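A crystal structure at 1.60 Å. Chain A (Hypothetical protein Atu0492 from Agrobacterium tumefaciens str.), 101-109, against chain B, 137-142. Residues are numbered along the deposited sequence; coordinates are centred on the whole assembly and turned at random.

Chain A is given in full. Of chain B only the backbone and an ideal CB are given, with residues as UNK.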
# COMPACT_ATOMS: atom_id res chain seq x y z
N THR A 101 -9.39 -4.10 3.49
CA THR A 101 -10.60 -4.17 2.68
C THR A 101 -11.88 -3.79 3.41
O THR A 101 -12.84 -3.36 2.79
CB THR A 101 -10.85 -5.59 2.12
OG1 THR A 101 -11.28 -6.45 3.18
CG2 THR A 101 -9.60 -6.15 1.48
N GLY A 102 -11.90 -4.03 4.72
CA GLY A 102 -13.13 -3.90 5.53
C GLY A 102 -14.27 -4.84 5.19
O GLY A 102 -15.42 -4.59 5.57
N ALA A 103 -13.96 -5.94 4.48
CA ALA A 103 -14.95 -6.96 4.04
C ALA A 103 -16.13 -6.38 3.25
O ALA A 103 -17.26 -6.30 3.76
CB ALA A 103 -15.43 -7.83 5.23
N PRO A 104 -15.87 -5.96 2.00
CA PRO A 104 -16.84 -5.18 1.21
C PRO A 104 -18.13 -5.91 0.87
O PRO A 104 -18.16 -7.15 0.79
CB PRO A 104 -16.08 -4.86 -0.10
CG PRO A 104 -14.60 -4.99 0.29
CD PRO A 104 -14.61 -6.15 1.26
N ASP A 105 -19.18 -5.11 0.67
CA ASP A 105 -20.49 -5.61 0.27
C ASP A 105 -20.44 -6.55 -0.93
O ASP A 105 -21.11 -7.58 -0.91
CB ASP A 105 -21.42 -4.44 -0.06
CG ASP A 105 -21.90 -3.68 1.18
OD1 ASP A 105 -21.86 -4.21 2.32
OD2 ASP A 105 -22.36 -2.52 1.01
N ASP A 106 -19.68 -6.21 -1.97
CA ASP A 106 -19.65 -7.04 -3.18
C ASP A 106 -19.15 -8.45 -2.88
O ASP A 106 -19.78 -9.44 -3.30
CB ASP A 106 -18.83 -6.39 -4.29
CG ASP A 106 -19.53 -5.18 -4.91
OD1 ASP A 106 -20.71 -4.89 -4.57
OD2 ASP A 106 -18.90 -4.51 -5.77
N ALA A 107 -18.03 -8.55 -2.15
CA ALA A 107 -17.48 -9.84 -1.74
C ALA A 107 -18.46 -10.65 -0.88
O ALA A 107 -18.60 -11.87 -1.04
CB ALA A 107 -16.16 -9.64 -1.00
N PHE A 108 -19.17 -9.97 0.03
CA PHE A 108 -20.13 -10.66 0.87
C PHE A 108 -21.34 -11.14 0.06
O PHE A 108 -21.83 -12.26 0.26
CB PHE A 108 -20.57 -9.77 2.03
CG PHE A 108 -21.51 -10.46 2.97
CD1 PHE A 108 -21.07 -11.52 3.76
CD2 PHE A 108 -22.85 -10.08 3.03
CE1 PHE A 108 -21.94 -12.19 4.62
CE2 PHE A 108 -23.73 -10.73 3.90
CZ PHE A 108 -23.28 -11.80 4.69
N GLU A 109 -21.82 -10.29 -0.86
CA GLU A 109 -22.98 -10.62 -1.70
C GLU A 109 -22.71 -11.87 -2.55
O GLU A 109 -23.57 -12.75 -2.69
CB GLU A 109 -23.33 -9.43 -2.60
CG GLU A 109 -24.55 -9.67 -3.47
CD GLU A 109 -24.84 -8.53 -4.45
OE1 GLU A 109 -23.92 -7.73 -4.76
OE2 GLU A 109 -25.99 -8.46 -4.92
N UNK B 137 -16.65 -9.96 13.46
CA UNK B 137 -17.48 -8.77 13.71
C UNK B 137 -17.52 -7.81 12.52
O UNK B 137 -18.59 -7.35 12.13
CB UNK B 137 -16.96 -8.03 14.94
N UNK B 138 -16.36 -7.48 11.94
CA UNK B 138 -16.37 -6.64 10.74
C UNK B 138 -17.04 -7.37 9.57
O UNK B 138 -17.86 -6.80 8.84
CB UNK B 138 -14.94 -6.23 10.36
N UNK B 139 -16.69 -8.64 9.40
CA UNK B 139 -17.23 -9.47 8.33
C UNK B 139 -18.75 -9.51 8.35
O UNK B 139 -19.38 -9.51 7.30
CB UNK B 139 -16.67 -10.89 8.44
N UNK B 140 -19.33 -9.56 9.55
CA UNK B 140 -20.79 -9.70 9.72
C UNK B 140 -21.48 -8.39 10.08
O UNK B 140 -22.68 -8.36 10.33
CB UNK B 140 -21.09 -10.74 10.80
N UNK B 141 -20.70 -7.30 10.07
CA UNK B 141 -21.20 -5.96 10.38
C UNK B 141 -21.96 -5.94 11.72
O UNK B 141 -23.04 -5.36 11.83
CB UNK B 141 -22.11 -5.47 9.25
N UNK B 142 -21.35 -6.56 12.72
CA UNK B 142 -21.91 -6.54 14.07
C UNK B 142 -21.97 -5.10 14.58
O UNK B 142 -21.05 -4.31 14.35
CB UNK B 142 -21.08 -7.41 15.02

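Position 137 lies in the last turn of a helix, with phi/psi of -68/-47. Nothing of chain A comes within 5.5 Å of its ideal CB. The contact therefore sets no preference, and many helix-compatible residues would fit. The deposited residue is Ala B137. Its backbone O accepts a hydrogen bond from the N of residue 142.

Position 138 is also helical, at -66/-44, and its CA-to-CB bond points toward chain A. The ideal CB is 5.1 Å from Gly A102 O and 5.4 Å from Ala A103 CB. Chain A offers a methyl group and a carbonyl here, so a small or medium aliphatic side chain would suit. The residue is Val B138, with chi1 at 179° (t). Its CG1 packs 3.6 Å from Gly A102 O, a van der Waals contact.

Position 139 has phi/psi of -56/-38, which any residue can adopt, so the backbone does not demand glycine. A CB would point sideways and lie 4.6 Å from Ala A103 CB. Alanine could be accommodated as far as chain A is concerned, and other small residues are plausible. The backbones are close here, with the CA atoms of 139 and Ala A103 5.5 Å apart. The residue is Gly B139. Ala A103 CB sits 3.9 Å from Gly B139 CA, and Phe A108 CD1 is 4.4 Å from Gly B139 O.

Position 140 leaves helical geometry, at -102/6. Its CA-to-CB bond points away from chain A, and no chain A atom lies within 5.5 Å of the ideal CB. A short side chain would stay clear of chain A, while a long one could turn back. The residue is Phe B140, chi1 -60° (m). The end of its side chain comes nearer: Phe B140 CD1 is 4.6 Å from Phe A108 CE1.

Position 141 has positive phi, at 51/47, a conformation that by itself favours glycine or asparagine. Yet its CA-to-CB bond points toward chain A, whose backbone carbonyls at Gly A102 and Ala A103, with the acid of Asp A105, make an acceptor-rich site. The ideal CB is too far for a short side chain to reach it. A long donor, lysine or arginine, would suit best. The residue is Arg B141. Arg B141 NH1 donates to Gly A102 O at 2.8 Å, near the guanidinium plane, and Arg B141 NH2 adds a weak bond to the same oxygen at 3.1 Å. Arg B141 NH1 also donates to Val B138 O at 2.9 Å, which ties the side chain to its own helix end. Asp A105 OD1 is 4.4 Å from Arg B141 NH2, out of the guanidinium plane, so only charge attraction acts directly. Water 2 bridges the pair, accepting from Arg B141 NE at 3.0 Å and donating to Asp A105 OD1 at 2.7 Å.

Position 142 is extended, at -62/139, and out of reach of chain A. Many residues would do. It is Ser B142.

Chain B, residues 137-142: AVGFRS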
# COMPACT_ATOMS: atom_id res chain seq x y z
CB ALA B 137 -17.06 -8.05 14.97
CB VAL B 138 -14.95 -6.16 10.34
CG1 VAL B 138 -15.01 -5.31 9.07
CG2 VAL B 138 -14.33 -5.36 11.48
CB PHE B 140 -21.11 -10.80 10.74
CG PHE B 140 -20.59 -12.16 10.32
CD1 PHE B 140 -20.36 -12.43 8.97
CD2 PHE B 140 -20.35 -13.15 11.26
CE1 PHE B 140 -19.88 -13.68 8.55
CE2 PHE B 140 -19.86 -14.42 10.85
CZ PHE B 140 -19.63 -14.67 9.49
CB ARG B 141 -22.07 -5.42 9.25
CG ARG B 141 -21.35 -5.27 7.91
CD ARG B 141 -20.37 -4.10 7.93
NE ARG B 141 -19.88 -3.69 6.61
CZ ARG B 141 -18.69 -4.01 6.11
NH1 ARG B 141 -17.87 -4.79 6.81
NH2 ARG B 141 -18.32 -3.55 4.92
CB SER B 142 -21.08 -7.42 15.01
OG SER B 142 -21.03 -8.75 14.52
O HOH W 1 -15.73 -2.59 3.13
O HOH W 2 -21.81 -2.69 4.53
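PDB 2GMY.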